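Local atomic coordinates of RidA family protein (Mycobacterium tuberculosis, PDB entry 3I7T), a protein that is of unknown function but forms a homotrimer of the YjgF/YER057c/UK114 (RidA) family, whose members include enamine/imine deaminases. Residues 65-78 with 105-119. Sequence-based numbering, arbitrary orientation.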
loop_
_atom_site.group_PDB
_atom_site.type_symbol
_atom_site.label_atom_id
_atom_site.label_comp_id
_atom_site.label_asym_id
_atom_site.label_seq_id
_atom_site.Cartn_x
_atom_site.Cartn_y
_atom_site.Cartn_z
ATOM N N ASP A 65 13.133 8.002 10.237
ATOM C CA ASP A 65 11.758 7.901 10.748
ATOM C C ASP A 65 10.895 6.931 9.929
ATOM O O ASP A 65 9.789 6.555 10.347
ATOM C CB ASP A 65 11.072 9.271 10.791
ATOM C CG ASP A 65 11.705 10.213 11.769
ATOM O OD1 ASP A 65 11.978 9.796 12.907
ATOM O OD2 ASP A 65 11.914 11.384 11.396
ATOM N N VAL A 66 11.398 6.555 8.758
ATOM C CA VAL A 66 10.664 5.702 7.824
ATOM C C VAL A 66 10.461 4.276 8.392
ATOM O O VAL A 66 11.423 3.618 8.805
ATOM C CB VAL A 66 11.390 5.666 6.455
ATOM C CG1 VAL A 66 10.799 4.574 5.546
ATOM C CG2 VAL A 66 11.347 7.052 5.808
ATOM N N VAL A 67 9.212 3.823 8.454
ATOM C CA VAL A 67 8.916 2.504 9.007
ATOM C C VAL A 67 8.541 1.539 7.895
ATOM O O VAL A 67 8.637 0.315 8.065
ATOM C CB VAL A 67 7.771 2.529 10.063
ATOM C CG1 VAL A 67 8.192 3.326 11.332
ATOM C CG2 VAL A 67 6.479 3.086 9.460
ATOM N N ARG A 68 8.098 2.091 6.770
ATOM C CA ARG A 68 7.731 1.277 5.611
ATOM C C ARG A 68 8.079 1.936 4.282
ATOM O O ARG A 68 7.832 3.133 4.083
ATOM C CB ARG A 68 6.231 0.925 5.616
ATOM C CG ARG A 68 5.824 0.137 4.346
ATOM C CD ARG A 68 4.305 -0.046 4.140
ATOM N NE ARG A 68 3.599 -0.739 5.222
ATOM C CZ ARG A 68 3.488 -2.066 5.335
ATOM N NH1 ARG A 68 4.084 -2.883 4.465
ATOM N NH2 ARG A 68 2.800 -2.591 6.340
ATOM N N THR A 69 8.651 1.151 3.370
ATOM C CA THR A 69 8.718 1.541 1.960
ATOM C C THR A 69 7.955 0.512 1.130
ATOM O O THR A 69 7.723 -0.621 1.571
ATOM C CB THR A 69 10.160 1.648 1.432
ATOM O OG1 THR A 69 10.837 0.404 1.659
ATOM C CG2 THR A 69 10.932 2.770 2.121
ATOM N N ARG A 70 7.551 0.909 -0.073
ATOM C CA ARG A 70 6.897 -0.017 -0.990
ATOM C C ARG A 70 7.432 0.345 -2.343
ATOM O O ARG A 70 7.427 1.526 -2.708
ATOM C CB ARG A 70 5.378 0.146 -0.946
ATOM C CG ARG A 70 4.620 -0.814 -1.861
ATOM C CD ARG A 70 3.091 -0.739 -1.632
ATOM N NE ARG A 70 2.719 -1.293 -0.328
ATOM C CZ ARG A 70 2.363 -0.567 0.729
ATOM N NH1 ARG A 70 2.056 -1.172 1.862
ATOM N NH2 ARG A 70 2.296 0.753 0.657
ATOM N N ILE A 71 7.921 -0.667 -3.062
ATOM C CA ILE A 71 8.631 -0.469 -4.314
ATOM C C ILE A 71 7.923 -1.170 -5.470
ATOM O O ILE A 71 7.732 -2.380 -5.438
ATOM C CB ILE A 71 10.079 -1.020 -4.208
ATOM C CG1 ILE A 71 10.814 -0.393 -3.015
ATOM C CG2 ILE A 71 10.851 -0.805 -5.525
ATOM C CD1 ILE A 71 12.135 -1.041 -2.724
ATOM N N TYR A 72 7.519 -0.393 -6.470
ATOM C CA TYR A 72 7.001 -0.923 -7.721
ATOM C C TYR A 72 8.072 -0.840 -8.790
ATOM O O TYR A 72 8.621 0.233 -9.035
ATOM C CB TYR A 72 5.792 -0.108 -8.190
ATOM C CG TYR A 72 4.740 0.096 -7.129
ATOM C CD1 TYR A 72 3.811 -0.894 -6.859
ATOM C CD2 TYR A 72 4.676 1.275 -6.398
ATOM C CE1 TYR A 72 2.838 -0.729 -5.881
ATOM C CE2 TYR A 72 3.703 1.455 -5.416
ATOM C CZ TYR A 72 2.787 0.442 -5.164
ATOM O OH TYR A 72 1.812 0.599 -4.191
ATOM N N VAL A 73 8.332 -1.960 -9.453
ATOM C CA VAL A 73 9.298 -1.989 -10.534
ATOM C C VAL A 73 8.673 -2.544 -11.807
ATOM O O VAL A 73 7.717 -3.332 -11.755
ATOM C CB VAL A 73 10.549 -2.798 -10.167
ATOM C CG1 VAL A 73 11.345 -2.075 -9.108
ATOM C CG2 VAL A 73 10.163 -4.226 -9.717
ATOM N N THR A 74 9.200 -2.141 -12.959
ATOM C CA THR A 74 8.674 -2.676 -14.201
ATOM C C THR A 74 9.385 -3.980 -14.587
ATOM O O THR A 74 8.889 -4.733 -15.414
ATOM C CB THR A 74 8.672 -1.646 -15.373
ATOM O OG1 THR A 74 10.004 -1.169 -15.634
ATOM C CG2 THR A 74 7.742 -0.473 -15.049
ATOM N N ASP A 75 10.534 -4.254 -13.980
ATOM C CA ASP A 75 11.219 -5.516 -14.230
ATOM C C ASP A 75 11.834 -6.049 -12.952
ATOM O O ASP A 75 12.939 -5.646 -12.571
ATOM C CB ASP A 75 12.304 -5.352 -15.286
ATOM C CG ASP A 75 13.014 -6.656 -15.584
ATOM O OD1 ASP A 75 12.808 -7.627 -14.815
ATOM O OD2 ASP A 75 13.771 -6.714 -16.583
ATOM N N ILE A 76 11.113 -6.942 -12.283
ATOM C CA ILE A 76 11.541 -7.412 -10.968
ATOM C C ILE A 76 12.784 -8.313 -11.060
ATOM O O ILE A 76 13.420 -8.626 -10.047
ATOM C CB ILE A 76 10.387 -8.118 -10.190
ATOM C CG1 ILE A 76 10.634 -8.032 -8.671
ATOM C CG2 ILE A 76 10.191 -9.556 -10.675
ATOM C CD1 ILE A 76 9.403 -8.214 -7.863
ATOM N N SER A 77 13.142 -8.727 -12.270
ATOM C CA SER A 77 14.374 -9.484 -12.425
ATOM C C SER A 77 15.577 -8.590 -12.116
ATOM O O SER A 77 16.699 -9.077 -11.930
ATOM C CB SER A 77 14.480 -10.117 -13.819
ATOM O OG SER A 77 14.955 -9.198 -14.780
ATOM N N ARG A 78 15.340 -7.281 -12.051
ATOM C CA ARG A 78 16.394 -6.329 -11.713
ATOM C C ARG A 78 16.331 -5.893 -10.247
ATOM O O ARG A 78 16.801 -4.818 -9.895
ATOM C CB ARG A 78 16.341 -5.111 -12.644
ATOM C CG ARG A 78 16.546 -5.453 -14.117
ATOM C CD ARG A 78 16.722 -4.201 -14.974
ATOM N NE ARG A 78 15.453 -3.500 -15.199
ATOM C CZ ARG A 78 15.337 -2.321 -15.812
ATOM N NH1 ARG A 78 16.418 -1.684 -16.265
ATOM N NH2 ARG A 78 14.141 -1.782 -15.970
ATOM N N LEU A 105 4.361 2.136 -15.115
ATOM C CA LEU A 105 4.227 3.316 -14.267
ATOM C C LEU A 105 3.656 4.458 -15.127
ATOM O O LEU A 105 3.355 4.257 -16.301
ATOM C CB LEU A 105 5.570 3.693 -13.612
ATOM C CG LEU A 105 6.184 2.572 -12.761
ATOM C CD1 LEU A 105 7.652 2.823 -12.432
ATOM C CD2 LEU A 105 5.372 2.297 -11.491
ATOM N N ILE A 106 3.511 5.646 -14.548
ATOM C CA ILE A 106 2.809 6.760 -15.211
ATOM C C ILE A 106 3.384 7.166 -16.577
ATOM O O ILE A 106 2.670 7.716 -17.422
ATOM C CB ILE A 106 2.758 7.996 -14.287
ATOM C CG1 ILE A 106 1.776 9.033 -14.825
ATOM C CG2 ILE A 106 4.161 8.582 -14.086
ATOM C CD1 ILE A 106 0.353 8.724 -14.475
ATOM N N ALA A 107 4.669 6.899 -16.793
ATOM C CA ALA A 107 5.327 7.187 -18.072
ATOM C C ALA A 107 6.241 6.028 -18.433
ATOM O O ALA A 107 6.785 5.365 -17.545
ATOM C CB ALA A 107 6.117 8.481 -17.993
ATOM N N PRO A 108 6.415 5.774 -19.740
ATOM C CA PRO A 108 7.063 4.534 -20.174
ATOM C C PRO A 108 8.554 4.426 -19.823
ATOM O O PRO A 108 9.077 3.313 -19.748
ATOM C CB PRO A 108 6.858 4.513 -21.698
ATOM C CG PRO A 108 6.206 5.826 -22.067
ATOM C CD PRO A 108 6.100 6.686 -20.852
ATOM N N GLY A 109 9.231 5.553 -19.615
ATOM C CA GLY A 109 10.656 5.517 -19.277
ATOM C C GLY A 109 10.925 5.335 -17.789
ATOM O O GLY A 109 12.078 5.211 -17.362
ATOM N N LEU A 110 9.856 5.322 -16.999
ATOM C CA LEU A 110 9.953 5.247 -15.543
ATOM C C LEU A 110 9.946 3.784 -15.120
ATOM O O LEU A 110 9.042 3.030 -15.491
ATOM C CB LEU A 110 8.794 6.016 -14.895
ATOM C CG LEU A 110 8.806 7.492 -15.314
ATOM C CD1 LEU A 110 7.703 8.279 -14.615
ATOM C CD2 LEU A 110 10.179 8.097 -15.017
ATOM N N LEU A 111 10.961 3.393 -14.353
ATOM C CA LEU A 111 11.265 1.981 -14.129
ATOM C C LEU A 111 11.005 1.528 -12.705
ATOM O O LEU A 111 11.002 0.330 -12.409
ATOM C CB LEU A 111 12.729 1.734 -14.458
ATOM C CG LEU A 111 13.117 2.084 -15.889
ATOM C CD1 LEU A 111 14.616 1.863 -16.074
ATOM C CD2 LEU A 111 12.302 1.275 -16.894
ATOM N N VAL A 112 10.802 2.494 -11.828
ATOM C CA VAL A 112 10.659 2.230 -10.400
ATOM C C VAL A 112 9.875 3.367 -9.750
ATOM O O VAL A 112 10.041 4.529 -10.109
ATOM C CB VAL A 112 12.039 2.004 -9.692
ATOM C CG1 VAL A 112 12.960 3.187 -9.875
ATOM C CG2 VAL A 112 11.836 1.740 -8.210
ATOM N N GLU A 113 8.971 3.019 -8.840
ATOM C CA GLU A 113 8.291 4.016 -8.026
ATOM C C GLU A 113 8.326 3.572 -6.562
ATOM O O GLU A 113 8.150 2.394 -6.268
ATOM C CB GLU A 113 6.853 4.205 -8.501
ATOM C CG GLU A 113 6.044 5.221 -7.676
ATOM C CD GLU A 113 4.817 5.700 -8.424
ATOM O OE1 GLU A 113 4.788 5.566 -9.663
ATOM O OE2 GLU A 113 3.865 6.194 -7.786
ATOM N N ILE A 114 8.566 4.512 -5.656
ATOM C CA ILE A 114 8.676 4.186 -4.236
ATOM C C ILE A 114 7.749 5.032 -3.371
ATOM O O ILE A 114 7.705 6.253 -3.509
ATOM C CB ILE A 114 10.145 4.351 -3.767
ATOM C CG1 ILE A 114 11.052 3.556 -4.720
ATOM C CG2 ILE A 114 10.300 3.961 -2.280
ATOM C CD1 ILE A 114 12.532 3.630 -4.412
ATOM N N GLU A 115 7.005 4.374 -2.484
ATOM C CA GLU A 115 6.252 5.048 -1.437
ATOM C C GLU A 115 6.966 4.921 -0.101
ATOM O O GLU A 115 7.783 4.016 0.097
ATOM C CB GLU A 115 4.881 4.389 -1.290
ATOM C CG GLU A 115 4.030 4.464 -2.519
ATOM C CD GLU A 115 2.758 3.647 -2.348
ATOM O OE1 GLU A 115 2.665 2.903 -1.352
ATOM O OE2 GLU A 115 1.849 3.754 -3.189
ATOM N N ALA A 116 6.618 5.778 0.848
ATOM C CA ALA A 116 7.160 5.630 2.182
ATOM C C ALA A 116 6.153 6.080 3.247
ATOM O O ALA A 116 5.370 7.016 3.023
ATOM C CB ALA A 116 8.462 6.406 2.316
ATOM N N ASP A 117 6.173 5.388 4.392
ATOM C CA ASP A 117 5.459 5.825 5.583
ATOM C C ASP A 117 6.485 6.038 6.667
ATOM O O ASP A 117 7.424 5.247 6.815
ATOM C CB ASP A 117 4.447 4.776 6.050
ATOM C CG ASP A 117 3.362 4.535 5.030
ATOM O OD1 ASP A 117 2.648 5.497 4.695
ATOM O OD2 ASP A 117 3.228 3.387 4.560
ATOM N N ALA A 118 6.313 7.116 7.422
ATOM C CA ALA A 118 7.239 7.439 8.489
ATOM C C ALA A 118 6.469 7.728 9.764
ATOM O O ALA A 118 5.298 8.103 9.721
ATOM C CB ALA A 118 8.119 8.630 8.104
ATOM N N TYR A 119 7.133 7.539 10.899
ATOM C CA TYR A 119 6.525 7.850 12.182
ATOM C C TYR A 119 7.452 8.764 12.981
ATOM O O TYR A 119 8.617 8.429 13.223
ATOM C CB TYR A 119 6.220 6.557 12.947
ATOM C CG TYR A 119 5.504 6.760 14.266
ATOM C CD1 TYR A 119 6.196 7.161 15.400
ATOM C CD2 TYR A 119 4.135 6.543 14.372
ATOM C CE1 TYR A 119 5.540 7.345 16.605
ATOM C CE2 TYR A 119 3.475 6.717 15.569
ATOM C CZ TYR A 119 4.178 7.122 16.681
ATOM O OH TYR A 119 3.514 7.291 17.878
HETATM O O HOH W 1 2.035 1.108 6.340
HETATM O O HOH W 2 1.465 2.579 2.845
HETATM O O HOH W 3 12.113 -1.897 -13.813
#
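Arg70 and Glu115, a hydrogen-bonded antiparallel pair, are joined twice: by their backbones and by a salt bridge from Arg70 NH2 to Glu115 OE1 (3.0 Å). The two side chains run alongside each other; the Arg70 chain leaves anti to its own N (chi1 -179°) and bends at chi3, which turns the guanidinium edge onto OE1, with OE1 in its plane, although the carboxylate itself is turned 79° from that plane. The other oxygen, Glu115 OE2, lies at the edge of the Tyr72 ring, takes a weak hydrogen bond from Tyr72 OH (3.3 Å) and is also hydrogen-bonded to Ser98 of the third subunit. Next along this face, Arg68 lies beside Asp117 without a direct salt bridge: one water links Arg68 NE to Asp117 OD2, a second joins that oxygen to Arg70 NH2. The other face is largely apolar, with Ile71 CG2 against Val112 CG2 (3.8 Å) and Val73 CG1 on the same methyl.

The backbone ladder opens with Tyr119 N on Asp65 O; next comes a classic beta bulge, where Asp117 O accepts from both Val67 N (2.8 Å) and Arg68 N (3.2 Å). It ends at Thr74 N, bonded to Leu111 O (3.1 Å). That carbonyl also receives a water shared with Thr74 OG1 and Arg78 NH2, while the Arg78 guanidinium, salt-bridged through NH1 to Asp40, rests against the Leu111 methyls.

The polar face lines the trimer interface: Arg70 NH1 and Arg68 NH2 form salt bridges with Glu115 and Asp117 of the second subunit, and Glu115 and Asp117 here take the equivalent bridges from Arg70 and Arg68 of the third subunit. On the apolar face, helix 79-90 packs on Ile71, its His86 bonded to Thr69 OG1, and helix 41-58 on Val112 and Ile114. Within the mixed sheet, strand 28-35 flanks 112-119 and strand 99-101 flanks 66-73.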